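Local coordinates for protein cystathionine gamma-synthase (Xanthomonas oryzae pv. oryzae KACC 10331, PDB 6LD7) that probably joins cysteine to an activated homoserine to form cystathionine in methionine biosynthesis, using pyridoxal 5'-phosphate as cofactor, at residues T12-A17 with L72-G77; R139-A144 with L167-E172; A320-F325 with I345-S350. The protein carries 1 engineered substitution. One frame throughout, in Å; residues are numbered along the deposited sequence.

Interaction 1: T12-A17 with L72-G77; sequences TPCTAA and LAELEG
Ala16 and Leu75 make the closest approach between the N-terminal segment 12-17 and the segment 72-77 at the end of helix 63-76, with their CA atoms 5.9 Å apart. The touching atom on the leucine is one methyl, CD1, which lies 3.7 Å from Ala16 O and 4.5 Å from Ala16 CB. It therefore rests against both the carbonyl and the methyl of the first turn of helix 16-21. Leu75 adopts an unusual pair of torsions (chi1 -94°, chi2 20°), neither in a staggered position, so the exact placing of its two methyls deserves some caution. A second, looser touch joins Cys14 and Glu74. The glutamate chain is stretched out from the helix, with CG opposite its own N (chi1 -178°), and this reach brings OE2 to 4.1 Å from Cys14 SG. That separation is a van der Waals approach, and with 112 Å² buried in all the contact is light: a leucine methyl on a backbone carbonyl oxygen, and a sulfur near a carboxylate oxygen. Helix 63-76 ends here: Glu76 N still bonds to Leu72 O at 3.0 Å, whereas Gly77 N reaches Glu74 O only weakly, at 3.4 Å, and Gly77 turns to positive phi. Thr15 is the N-cap of helix 16-21, its OG1 accepting from Thr18 N. The second subunit also meets this region: its Asp382 takes the N-H of Thr15, and its Tyr331 packs on Cys14, which places the contact beside a subunit boundary. Within the chain, Cys14 and Glu74 both touch Ala19 of helix 16-21, while Leu75 also packs on the loop residue Pro190. The far side of helix 63-76 lies on the large-domain sheet, where Leu72 and Glu76 touch strand 220-224 and Glu76 OE2 bonds to His205 of strand 202-206.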
ATOM      1  N   THR C  12      23.683  -9.492  28.545  1.00134.33           N
ATOM      2  CA  THR C  12      23.163  -9.741  27.173  1.00127.08           C
ATOM      3  C   THR C  12      21.652  -9.473  27.124  1.00126.44           C
ATOM      4  O   THR C  12      20.866 -10.272  27.656  1.00110.14           O
ATOM      5  CB  THR C  12      23.518 -11.155  26.749  1.00119.20           C
ATOM      6  N   PRO C  13      21.202  -8.323  26.535  1.00121.30           N
ATOM      7  CA  PRO C  13      19.854  -8.236  25.950  1.00111.85           C
ATOM      8  C   PRO C  13      19.520  -9.543  25.191  1.00 94.40           C
ATOM      9  O   PRO C  13      19.770 -10.595  25.744  1.00 93.87           O
ATOM     10  CB  PRO C  13      19.940  -6.951  25.080  1.00110.00           C
ATOM     11  CG  PRO C  13      20.944  -6.062  25.821  1.00113.37           C
ATOM     12  CD  PRO C  13      21.920  -7.027  26.479  1.00115.11           C
ATOM     13  N   CYS C  14      18.932  -9.455  23.988  1.00 75.06           N
ATOM     14  CA  CYS C  14      18.594 -10.569  23.047  1.00 65.06           C
ATOM     15  C   CYS C  14      19.654 -10.583  21.928  1.00 60.95           C
ATOM     16  O   CYS C  14      20.446  -9.627  21.931  1.00 55.63           O
ATOM     17  CB  CYS C  14      17.183 -10.367  22.488  1.00 61.80           C
ATOM     18  SG  CYS C  14      16.893  -8.781  21.648  1.00 57.79           S
ATOM     19  N   THR C  15      19.695 -11.555  20.997  1.00 50.43           N
ATOM     20  CA  THR C  15      20.565 -11.444  19.782  1.00 50.32           C
ATOM     21  C   THR C  15      20.002 -10.420  18.742  1.00 49.34           C
ATOM     22  O   THR C  15      18.805  -9.946  18.879  1.00 42.14           O
ATOM     23  CB  THR C  15      20.853 -12.796  19.107  1.00 46.34           C
ATOM     24  OG1 THR C  15      19.643 -13.049  18.390  1.00 44.86           O
ATOM     25  CG2 THR C  15      21.253 -13.895  20.092  1.00 49.52           C
ATOM     26  N   ALA C  16      20.808 -10.137  17.701  1.00 48.15           N
ATOM     27  CA  ALA C  16      20.460  -9.328  16.487  1.00 51.54           C
ATOM     28  C   ALA C  16      19.305  -9.970  15.691  1.00 44.14           C
ATOM     29  O   ALA C  16      18.420  -9.213  15.184  1.00 40.31           O
ATOM     30  CB  ALA C  16      21.678  -9.174  15.550  1.00 50.22           C
ATOM     31  N   ALA C  17      19.338 -11.301  15.481  1.00 40.03           N
ATOM     32  CA  ALA C  17      18.223 -11.988  14.796  1.00 36.93           C
ATOM     33  C   ALA C  17      16.964 -11.724  15.633  1.00 32.32           C
ATOM     34  O   ALA C  17      15.961 -11.293  15.101  1.00 35.85           O
ATOM     35  CB  ALA C  17      18.473 -13.473  14.660  1.00 42.73           C
ATOM     36  N   LEU C  72      17.041  -0.163  13.400  1.00 23.86           N
ATOM     37  CA  LEU C  72      18.403  -0.118  12.853  1.00 28.03           C
ATOM     38  C   LEU C  72      19.393   0.411  13.901  1.00 28.46           C
ATOM     39  O   LEU C  72      20.519  -0.086  13.907  1.00 28.16           O
ATOM     40  CB  LEU C  72      18.431   0.701  11.583  1.00 26.02           C
ATOM     41  CG  LEU C  72      17.705   0.056  10.432  1.00 26.86           C
ATOM     42  CD1 LEU C  72      17.826   0.920   9.252  1.00 25.92           C
ATOM     43  CD2 LEU C  72      18.243  -1.298  10.075  1.00 30.33           C
ATOM     44  N   ALA C  73      19.006   1.380  14.733  1.00 27.81           N
ATOM     45  CA  ALA C  73      19.883   1.883  15.798  1.00 29.33           C
ATOM     46  C   ALA C  73      20.271   0.703  16.717  1.00 32.17           C
ATOM     47  O   ALA C  73      21.442   0.590  17.058  1.00 30.51           O
ATOM     48  CB  ALA C  73      19.219   2.948  16.606  1.00 28.04           C
ATOM     49  N   GLU C  74      19.308  -0.106  17.111  1.00 30.11           N
ATOM     50  CA  GLU C  74      19.514  -1.292  17.978  1.00 31.08           C
ATOM     51  C   GLU C  74      20.435  -2.319  17.296  1.00 31.72           C
ATOM     52  O   GLU C  74      21.332  -2.802  17.938  1.00 31.28           O
ATOM     53  CB  GLU C  74      18.221  -1.947  18.419  1.00 36.49           C
ATOM     54  CG  GLU C  74      18.514  -3.142  19.359  1.00 50.35           C
ATOM     55  CD  GLU C  74      17.284  -3.843  19.940  1.00 64.29           C
ATOM     56  OE1 GLU C  74      16.145  -3.397  19.633  1.00 67.97           O
ATOM     57  OE2 GLU C  74      17.444  -4.861  20.679  1.00 79.31           O
ATOM     58  N   LEU C  75      20.291  -2.656  16.040  1.00 30.08           N
ATOM     59  CA  LEU C  75      21.190  -3.609  15.345  1.00 29.01           C
ATOM     60  C   LEU C  75      22.581  -3.010  15.220  1.00 27.78           C
ATOM     61  O   LEU C  75      23.511  -3.775  15.264  1.00 27.81           O
ATOM     62  CB  LEU C  75      20.678  -3.838  13.926  1.00 32.61           C
ATOM     63  CG  LEU C  75      19.768  -5.022  13.645  1.00 42.76           C
ATOM     64  CD1 LEU C  75      19.083  -5.566  14.851  1.00 48.24           C
ATOM     65  CD2 LEU C  75      18.817  -4.739  12.479  1.00 39.41           C
ATOM     66  N   GLU C  76      22.751  -1.711  14.962  1.00 27.12           N
ATOM     67  CA  GLU C  76      24.108  -1.151  14.778  1.00 29.33           C
ATOM     68  C   GLU C  76      24.752  -0.832  16.156  1.00 31.38           C
ATOM     69  O   GLU C  76      25.916  -0.560  16.198  1.00 29.10           O
ATOM     70  CB  GLU C  76      24.085   0.039  13.837  1.00 29.33           C
ATOM     71  CG  GLU C  76      23.868  -0.298  12.381  1.00 30.59           C
ATOM     72  CD  GLU C  76      25.067  -0.885  11.604  1.00 34.70           C
ATOM     73  OE1 GLU C  76      26.106  -1.369  12.210  1.00 32.28           O
ATOM     74  OE2 GLU C  76      24.912  -1.016  10.384  1.00 35.77           O
ATOM     75  N   GLY C  77      24.002  -0.787  17.242  1.00 30.80           N
ATOM     76  CA  GLY C  77      24.474  -0.384  18.581  1.00 26.61           C
ATOM     77  C   GLY C  77      24.542   1.111  18.695  1.00 31.26           C
ATOM     78  O   GLY C  77      25.467   1.602  19.321  1.00 30.25           O
TER

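Interaction 2: R139-A144 with L167-E172; sequences RSLADA and LRFVIE
Leu141 and Phe169 both hold CG opposite the backbone N (chi1 175° and 169°), and the two side chains come at each other from opposite directions between the two helices. In Leu141 the second torsion (chi2 59°) leaves CD2 as the methyl farther from the backbone, and that single methyl makes every close touch of the contact. It lies 3.8 Å from Phe169 CE2 and 4.0 Å from Phe169 CZ, approaching the ring obliquely at its outer end. The same CD2 also sits 4.2 Å from both CG2 and CA of Val170, so the leucine is set against the backbone of the second helix as well as its side chains. Leu141 and Val170 are buried, whereas Phe169 is exposed and borders the touch on its solvent side. The contact is purely apolar, with 123 Å² buried; the i to i+4 salt bridge from Arg139 NE to Asp143 OD1 within the first helix lies off it. Helices 138-145 and 167-176 are neighbours in the alpha/beta large domain, each leading into a central strand of its mixed sheet. Beneath them, Val170 rests on Ile154 of strand 151-155, while Ser140 and Ala144 lie on strand 129-133, one of the sheet's two outermost strands within this chain.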
ATOM      1  N   ARG C 139      50.333   4.675   4.215  1.00 34.89           N
ATOM      2  CA  ARG C 139      50.936   5.983   3.910  1.00 35.21           C
ATOM      3  C   ARG C 139      49.860   6.901   3.267  1.00 32.74           C
ATOM      4  O   ARG C 139      49.833   8.091   3.572  1.00 36.15           O
ATOM      5  CB  ARG C 139      52.193   5.826   3.023  1.00 34.11           C
ATOM      6  CG  ARG C 139      52.884   7.155   2.729  1.00 36.23           C
ATOM      7  CD  ARG C 139      53.190   7.926   4.040  1.00 37.69           C
ATOM      8  NE  ARG C 139      53.901   9.171   3.741  1.00 43.48           N
ATOM      9  CZ  ARG C 139      55.236   9.256   3.603  1.00 43.37           C
ATOM     10  NH1 ARG C 139      55.838  10.390   3.323  1.00 43.63           N
ATOM     11  NH2 ARG C 139      55.989   8.240   3.892  1.00 40.23           N
ATOM     12  N   SER C 140      48.998   6.377   2.417  1.00 34.14           N
ATOM     13  CA  SER C 140      47.870   7.132   1.785  1.00 33.42           C
ATOM     14  C   SER C 140      46.958   7.675   2.882  1.00 32.43           C
ATOM     15  O   SER C 140      46.697   8.876   2.941  1.00 30.58           O
ATOM     16  CB  SER C 140      47.126   6.284   0.843  1.00 32.26           C
ATOM     17  OG  SER C 140      46.194   7.091   0.107  1.00 36.47           O
ATOM     18  N   LEU C 141      46.618   6.838   3.849  1.00 32.15           N
ATOM     19  CA  LEU C 141      45.784   7.305   4.960  1.00 31.75           C
ATOM     20  C   LEU C 141      46.555   8.372   5.711  1.00 33.80           C
ATOM     21  O   LEU C 141      45.945   9.363   6.042  1.00 37.00           O
ATOM     22  CB  LEU C 141      45.467   6.164   5.920  1.00 31.98           C
ATOM     23  CG  LEU C 141      44.695   6.614   7.152  1.00 34.52           C
ATOM     24  CD1 LEU C 141      43.374   7.252   6.733  1.00 36.13           C
ATOM     25  CD2 LEU C 141      44.503   5.468   8.149  1.00 39.46           C
ATOM     26  N   ALA C 142      47.824   8.113   6.090  1.00 32.21           N
ATOM     27  CA  ALA C 142      48.563   9.002   7.000  1.00 32.62           C
ATOM     28  C   ALA C 142      48.676  10.380   6.335  1.00 30.64           C
ATOM     29  O   ALA C 142      48.634  11.354   7.070  1.00 30.48           O
ATOM     30  CB  ALA C 142      49.940   8.447   7.408  1.00 31.60           C
ATOM     31  N   ASP C 143      48.953  10.444   5.035  1.00 29.73           N
ATOM     32  CA  ASP C 143      49.039  11.720   4.271  1.00 34.56           C
ATOM     33  C   ASP C 143      47.692  12.481   4.277  1.00 36.09           C
ATOM     34  O   ASP C 143      47.703  13.685   4.396  1.00 36.70           O
ATOM     35  CB  ASP C 143      49.522  11.466   2.832  1.00 35.78           C
ATOM     36  CG  ASP C 143      51.025  11.044   2.737  1.00 40.01           C
ATOM     37  OD1 ASP C 143      51.798  11.071   3.765  1.00 40.28           O
ATOM     38  OD2 ASP C 143      51.385  10.564   1.682  1.00 41.17           O
ATOM     39  N   ALA C 144      46.562  11.793   4.182  1.00 35.04           N
ATOM     40  CA  ALA C 144      45.224  12.418   4.276  1.00 34.25           C
ATOM     41  C   ALA C 144      45.064  12.965   5.661  1.00 36.67           C
ATOM     42  O   ALA C 144      44.723  14.127   5.784  1.00 37.48           O
ATOM     43  CB  ALA C 144      44.187  11.380   3.976  1.00 37.34           C
ATOM     44  N   LEU C 167      38.817  -1.481   9.869  1.00 30.14           N
ATOM     45  CA  LEU C 167      38.035  -0.478  10.631  1.00 28.90           C
ATOM     46  C   LEU C 167      38.844   0.026  11.818  1.00 29.54           C
ATOM     47  O   LEU C 167      38.875   1.269  12.064  1.00 28.65           O
ATOM     48  CB  LEU C 167      36.699  -1.090  11.082  1.00 27.85           C
ATOM     49  CG  LEU C 167      35.712  -1.374   9.939  1.00 30.11           C
ATOM     50  CD1 LEU C 167      34.473  -2.062  10.454  1.00 33.32           C
ATOM     51  CD2 LEU C 167      35.327  -0.073   9.246  1.00 30.14           C
ATOM     52  N   ARG C 168      39.320  -0.873  12.657  1.00 30.85           N
ATOM     53  CA  ARG C 168      39.989  -0.453  13.925  1.00 33.24           C
ATOM     54  C   ARG C 168      41.196   0.442  13.557  1.00 31.80           C
ATOM     55  O   ARG C 168      41.397   1.473  14.178  1.00 34.01           O
ATOM     56  CB  ARG C 168      40.485  -1.660  14.777  1.00 36.10           C
ATOM     57  CG  ARG C 168      40.738  -1.224  16.216  1.00 41.24           C
ATOM     58  CD  ARG C 168      41.145  -2.310  17.175  1.00 53.18           C
ATOM     59  NE  ARG C 168      40.065  -3.152  17.644  1.00 58.94           N
ATOM     60  CZ  ARG C 168      39.686  -4.341  17.137  1.00 60.11           C
ATOM     61  NH1 ARG C 168      40.266  -4.900  16.083  1.00 64.95           N
ATOM     62  NH2 ARG C 168      38.634  -4.938  17.663  1.00 66.52           N
ATOM     63  N   PHE C 169      42.002   0.034  12.595  1.00 30.26           N
ATOM     64  CA  PHE C 169      43.198   0.817  12.170  1.00 30.87           C
ATOM     65  C   PHE C 169      42.744   2.224  11.751  1.00 29.98           C
ATOM     66  O   PHE C 169      43.276   3.296  12.249  1.00 25.66           O
ATOM     67  CB  PHE C 169      43.941   0.075  11.037  1.00 30.48           C
ATOM     68  CG  PHE C 169      45.008   0.901  10.356  1.00 32.19           C
ATOM     69  CD1 PHE C 169      46.118   1.337  11.060  1.00 33.89           C
ATOM     70  CD2 PHE C 169      44.940   1.170   8.998  1.00 32.79           C
ATOM     71  CE1 PHE C 169      47.079   2.144  10.441  1.00 37.03           C
ATOM     72  CE2 PHE C 169      45.899   1.949   8.373  1.00 38.36           C
ATOM     73  CZ  PHE C 169      46.965   2.456   9.097  1.00 37.74           C
ATOM     74  N   VAL C 170      41.778   2.284  10.815  1.00 30.16           N
ATOM     75  CA  VAL C 170      41.423   3.615  10.233  1.00 29.09           C
ATOM     76  C   VAL C 170      40.800   4.497  11.294  1.00 30.54           C
ATOM     77  O   VAL C 170      41.205   5.691  11.401  1.00 27.37           O
ATOM     78  CB  VAL C 170      40.542   3.498   8.990  1.00 29.09           C
ATOM     79  CG1 VAL C 170      40.072   4.861   8.498  1.00 31.50           C
ATOM     80  CG2 VAL C 170      41.320   2.795   7.923  1.00 28.76           C
ATOM     81  N   ILE C 171      39.882   3.926  12.080  1.00 31.76           N
ATOM     82  CA  ILE C 171      39.078   4.732  13.016  1.00 32.49           C
ATOM     83  C   ILE C 171      39.991   5.256  14.134  1.00 32.24           C
ATOM     84  O   ILE C 171      39.896   6.438  14.447  1.00 29.37           O
ATOM     85  CB  ILE C 171      37.893   3.916  13.518  1.00 29.70           C
ATOM     86  CG1 ILE C 171      36.890   3.658  12.388  1.00 29.61           C
ATOM     87  CG2 ILE C 171      37.275   4.518  14.736  1.00 30.52           C
ATOM     88  CD1 ILE C 171      35.819   2.610  12.741  1.00 28.73           C
ATOM     89  N   GLU C 172      40.860   4.438  14.713  1.00 32.86           N
ATOM     90  CA  GLU C 172      41.794   4.943  15.765  1.00 32.69           C
ATOM     91  C   GLU C 172      42.735   5.985  15.176  1.00 31.15           C
ATOM     92  O   GLU C 172      42.952   6.974  15.842  1.00 34.04           O
ATOM     93  CB  GLU C 172      42.705   3.841  16.330  1.00 37.89           C
ATOM     94  CG  GLU C 172      41.921   2.806  17.137  1.00 45.99           C
ATOM     95  CD  GLU C 172      41.141   3.315  18.342  1.00 53.21           C
ATOM     96  OE1 GLU C 172      41.402   4.475  18.833  1.00 59.00           O
ATOM     97  OE2 GLU C 172      40.274   2.556  18.799  1.00 60.83           O
TER

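Interaction 3: A320-F325 with I345-S350; sequences AAVRAF and IAHPAS
Ile345 and His347 of the second segment receive Phe325 and Val322 of helix 319-327, in a helix-on-sheet contact of the C-terminal domain of this aminotransferase-like (fold type I) enzyme. All four side chains are buried, and the two segments bury 128 Å² between them. Ile345, in strand 344-346, comes first. Its CG1 branch is opposite the backbone N and the chain stays extended beyond it (chi2 161°), which carries CD1 out to the helix. There CD1 lies 3.8 Å from Phe325 CE1, at the edge of the ring and close to its plane, so the methyl meets the rim of the aromatic group. Backbone bonds from Ile345 to Thr333 and Ala335 hold this residue against the adjoining edge strand 333-334. Ala346 pairs through its backbone with Arg372 of strand 370-374, whose Leu371 helps to cover both Val322 and Phe325. Just after the strand, His347 points its CB toward the helix and extends the imidazole further (chi1 -180°). Val322 CG1 approaches the ring obliquely, 3.8 Å from CD2 and 4.1 Å from NE2, and the two side chains cross at about a right angle. Phe49 of the third subunit meets the same imidazole and packs on Val322 and Ser350, so this end of the contact lies at a subunit interface. Ring NE2 bonds to Asp368 O, so the buried imidazole is gripped by polar partners at both nitrogens. Beyond Pro348 the chain turns back: Ala349 N sits 4.1 Å above one face of the His347 ring, offset toward its rim, and Ser350 N bonds to His347 O at 3.2 Å. After that turn Ser350 CB lies in the plane of the ring at its edge, and OG reaches ND1: His347 ND1 and Ser350 OG share a 2.8 Å hydrogen bond at 165°.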
ATOM      1  N   ALA C 320      33.384 -10.952 -26.019  1.00 48.42           N
ATOM      2  CA  ALA C 320      32.576 -11.986 -26.717  1.00 48.55           C
ATOM      3  C   ALA C 320      32.201 -13.137 -25.748  1.00 49.34           C
ATOM      4  O   ALA C 320      31.137 -13.814 -25.952  1.00 48.91           O
ATOM      5  CB  ALA C 320      33.316 -12.522 -27.910  1.00 46.48           C
ATOM      6  N   ALA C 321      33.115 -13.484 -24.836  1.00 44.40           N
ATOM      7  CA  ALA C 321      32.898 -14.557 -23.835  1.00 45.30           C
ATOM      8  C   ALA C 321      31.834 -14.053 -22.853  1.00 40.96           C
ATOM      9  O   ALA C 321      30.880 -14.811 -22.540  1.00 38.98           O
ATOM     10  CB  ALA C 321      34.173 -14.910 -23.119  1.00 44.52           C
ATOM     11  N   VAL C 322      31.919 -12.772 -22.507  1.00 37.38           N
ATOM     12  CA  VAL C 322      30.945 -12.155 -21.587  1.00 41.89           C
ATOM     13  C   VAL C 322      29.550 -12.223 -22.223  1.00 38.53           C
ATOM     14  O   VAL C 322      28.613 -12.567 -21.521  1.00 38.97           O
ATOM     15  CB  VAL C 322      31.396 -10.733 -21.179  1.00 39.25           C
ATOM     16  CG1 VAL C 322      30.318 -10.010 -20.401  1.00 39.07           C
ATOM     17  CG2 VAL C 322      32.664 -10.809 -20.343  1.00 40.92           C
ATOM     18  N   ARG C 323      29.394 -11.776 -23.456  1.00 38.55           N
ATOM     19  CA  ARG C 323      28.094 -11.744 -24.152  1.00 39.63           C
ATOM     20  C   ARG C 323      27.566 -13.163 -24.190  1.00 37.84           C
ATOM     21  O   ARG C 323      26.336 -13.351 -23.922  1.00 39.87           O
ATOM     22  CB  ARG C 323      28.186 -11.270 -25.601  1.00 43.02           C
ATOM     23  CG  ARG C 323      28.466  -9.788 -25.778  1.00 48.41           C
ATOM     24  CD  ARG C 323      28.723  -9.350 -27.244  1.00 47.09           C
ATOM     25  NE  ARG C 323      28.860  -7.895 -27.298  1.00 51.44           N
ATOM     26  CZ  ARG C 323      27.827  -7.073 -27.462  1.00 53.13           C
ATOM     27  NH1 ARG C 323      26.611  -7.573 -27.576  1.00 52.64           N
ATOM     28  NH2 ARG C 323      27.992  -5.770 -27.504  1.00 55.63           N
ATOM     29  N   ALA C 324      28.418 -14.147 -24.489  1.00 35.18           N
ATOM     30  CA  ALA C 324      27.907 -15.544 -24.542  1.00 37.50           C
ATOM     31  C   ALA C 324      27.490 -16.000 -23.110  1.00 38.81           C
ATOM     32  O   ALA C 324      26.428 -16.616 -22.941  1.00 36.78           O
ATOM     33  CB  ALA C 324      28.949 -16.438 -25.128  1.00 36.68           C
ATOM     34  N   PHE C 325      28.288 -15.678 -22.086  1.00 38.36           N
ATOM     35  CA  PHE C 325      28.022 -16.114 -20.692  1.00 37.05           C
ATOM     36  C   PHE C 325      26.621 -15.611 -20.305  1.00 37.56           C
ATOM     37  O   PHE C 325      25.746 -16.344 -19.879  1.00 35.32           O
ATOM     38  CB  PHE C 325      29.121 -15.590 -19.772  1.00 36.76           C
ATOM     39  CG  PHE C 325      28.976 -15.977 -18.325  1.00 36.03           C
ATOM     40  CD1 PHE C 325      28.125 -15.298 -17.486  1.00 35.85           C
ATOM     41  CD2 PHE C 325      29.698 -17.042 -17.798  1.00 36.13           C
ATOM     42  CE1 PHE C 325      27.974 -15.709 -16.163  1.00 37.06           C
ATOM     43  CE2 PHE C 325      29.538 -17.432 -16.482  1.00 34.59           C
ATOM     44  CZ  PHE C 325      28.679 -16.773 -15.664  1.00 32.90           C
ATOM     45  N   ILE C 345      23.174 -10.283 -11.937  1.00 27.77           N
ATOM     46  CA  ILE C 345      24.516 -10.110 -12.538  1.00 27.91           C
ATOM     47  C   ILE C 345      24.611  -8.715 -13.152  1.00 29.31           C
ATOM     48  O   ILE C 345      23.576  -8.187 -13.672  1.00 30.31           O
ATOM     49  CB  ILE C 345      24.750 -11.220 -13.563  1.00 30.59           C
ATOM     50  CG1 ILE C 345      26.182 -11.159 -14.068  1.00 31.37           C
ATOM     51  CG2 ILE C 345      23.702 -11.218 -14.692  1.00 32.30           C
ATOM     52  CD1 ILE C 345      26.600 -12.459 -14.703  1.00 31.34           C
ATOM     53  N   ALA C 346      25.790  -8.098 -13.046  1.00 29.31           N
ATOM     54  CA  ALA C 346      26.106  -6.790 -13.655  1.00 30.50           C
ATOM     55  C   ALA C 346      27.495  -6.899 -14.279  1.00 31.76           C
ATOM     56  O   ALA C 346      28.313  -7.705 -13.782  1.00 27.63           O
ATOM     57  CB  ALA C 346      26.044  -5.687 -12.624  1.00 31.45           C
ATOM     58  N   HIS C 347      27.690  -6.212 -15.394  1.00 31.83           N
ATOM     59  CA  HIS C 347      28.983  -6.068 -16.129  1.00 32.21           C
ATOM     60  C   HIS C 347      29.533  -4.666 -15.882  1.00 33.07           C
ATOM     61  O   HIS C 347      29.046  -3.723 -16.499  1.00 33.35           O
ATOM     62  CB  HIS C 347      28.726  -6.373 -17.600  1.00 32.04           C
ATOM     63  CG  HIS C 347      29.954  -6.265 -18.435  1.00 34.57           C
ATOM     64  ND1 HIS C 347      30.116  -5.256 -19.403  1.00 35.39           N
ATOM     65  CD2 HIS C 347      31.126  -6.932 -18.355  1.00 34.47           C
ATOM     66  CE1 HIS C 347      31.323  -5.401 -19.954  1.00 35.09           C
ATOM     67  NE2 HIS C 347      31.952  -6.447 -19.340  1.00 33.75           N
ATOM     68  N   PRO C 348      30.446  -4.436 -14.903  1.00 30.27           N
ATOM     69  CA  PRO C 348      30.841  -3.058 -14.588  1.00 31.86           C
ATOM     70  C   PRO C 348      31.260  -2.166 -15.786  1.00 34.69           C
ATOM     71  O   PRO C 348      30.855  -1.010 -15.892  1.00 35.62           O
ATOM     72  CB  PRO C 348      31.930  -3.305 -13.562  1.00 31.34           C
ATOM     73  CG  PRO C 348      31.418  -4.556 -12.785  1.00 31.61           C
ATOM     74  CD  PRO C 348      30.972  -5.431 -13.947  1.00 30.86           C
ATOM     75  N   ALA C 349      31.942  -2.713 -16.773  1.00 35.08           N
ATOM     76  CA  ALA C 349      32.486  -1.891 -17.871  1.00 37.28           C
ATOM     77  C   ALA C 349      31.319  -1.268 -18.696  1.00 39.38           C
ATOM     78  O   ALA C 349      31.417  -0.112 -18.999  1.00 44.56           O
ATOM     79  CB  ALA C 349      33.455  -2.718 -18.652  1.00 33.88           C
ATOM     80  N   SER C 350      30.174  -1.926 -18.843  1.00 38.17           N
ATOM     81  CA  SER C 350      29.022  -1.445 -19.638  1.00 37.28           C
ATOM     82  C   SER C 350      27.877  -0.994 -18.730  1.00 42.40           C
ATOM     83  O   SER C 350      26.830  -0.644 -19.257  1.00 41.33           O
ATOM     84  CB  SER C 350      28.580  -2.530 -20.581  1.00 41.83           C
ATOM     85  OG  SER C 350      27.929  -3.618 -19.923  1.00 41.07           O
TER

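In the fold
From the N terminus, the three contacts follow one another in series, and none nests in or crosses another. Interaction 1 closes the longest loop, with 54 residues between its segments, and brings the N-terminal arm onto helix 63-76. Interaction 2 spans 22 residues that include strand 151-155, joining two helices beside the seven-stranded sheet. Interaction 3 spans 19 residues, tying helix 319-327 to the five-stranded sheet near the C terminus. Interactions 1 and 3 lie on opposite sides of the chain's centre, their centres 39 Å apart; interactions 1 and 2 come within about 9 Å at their nearest atoms. Interactions 1 and 3 also meet neighbouring subunits, interaction 2 none.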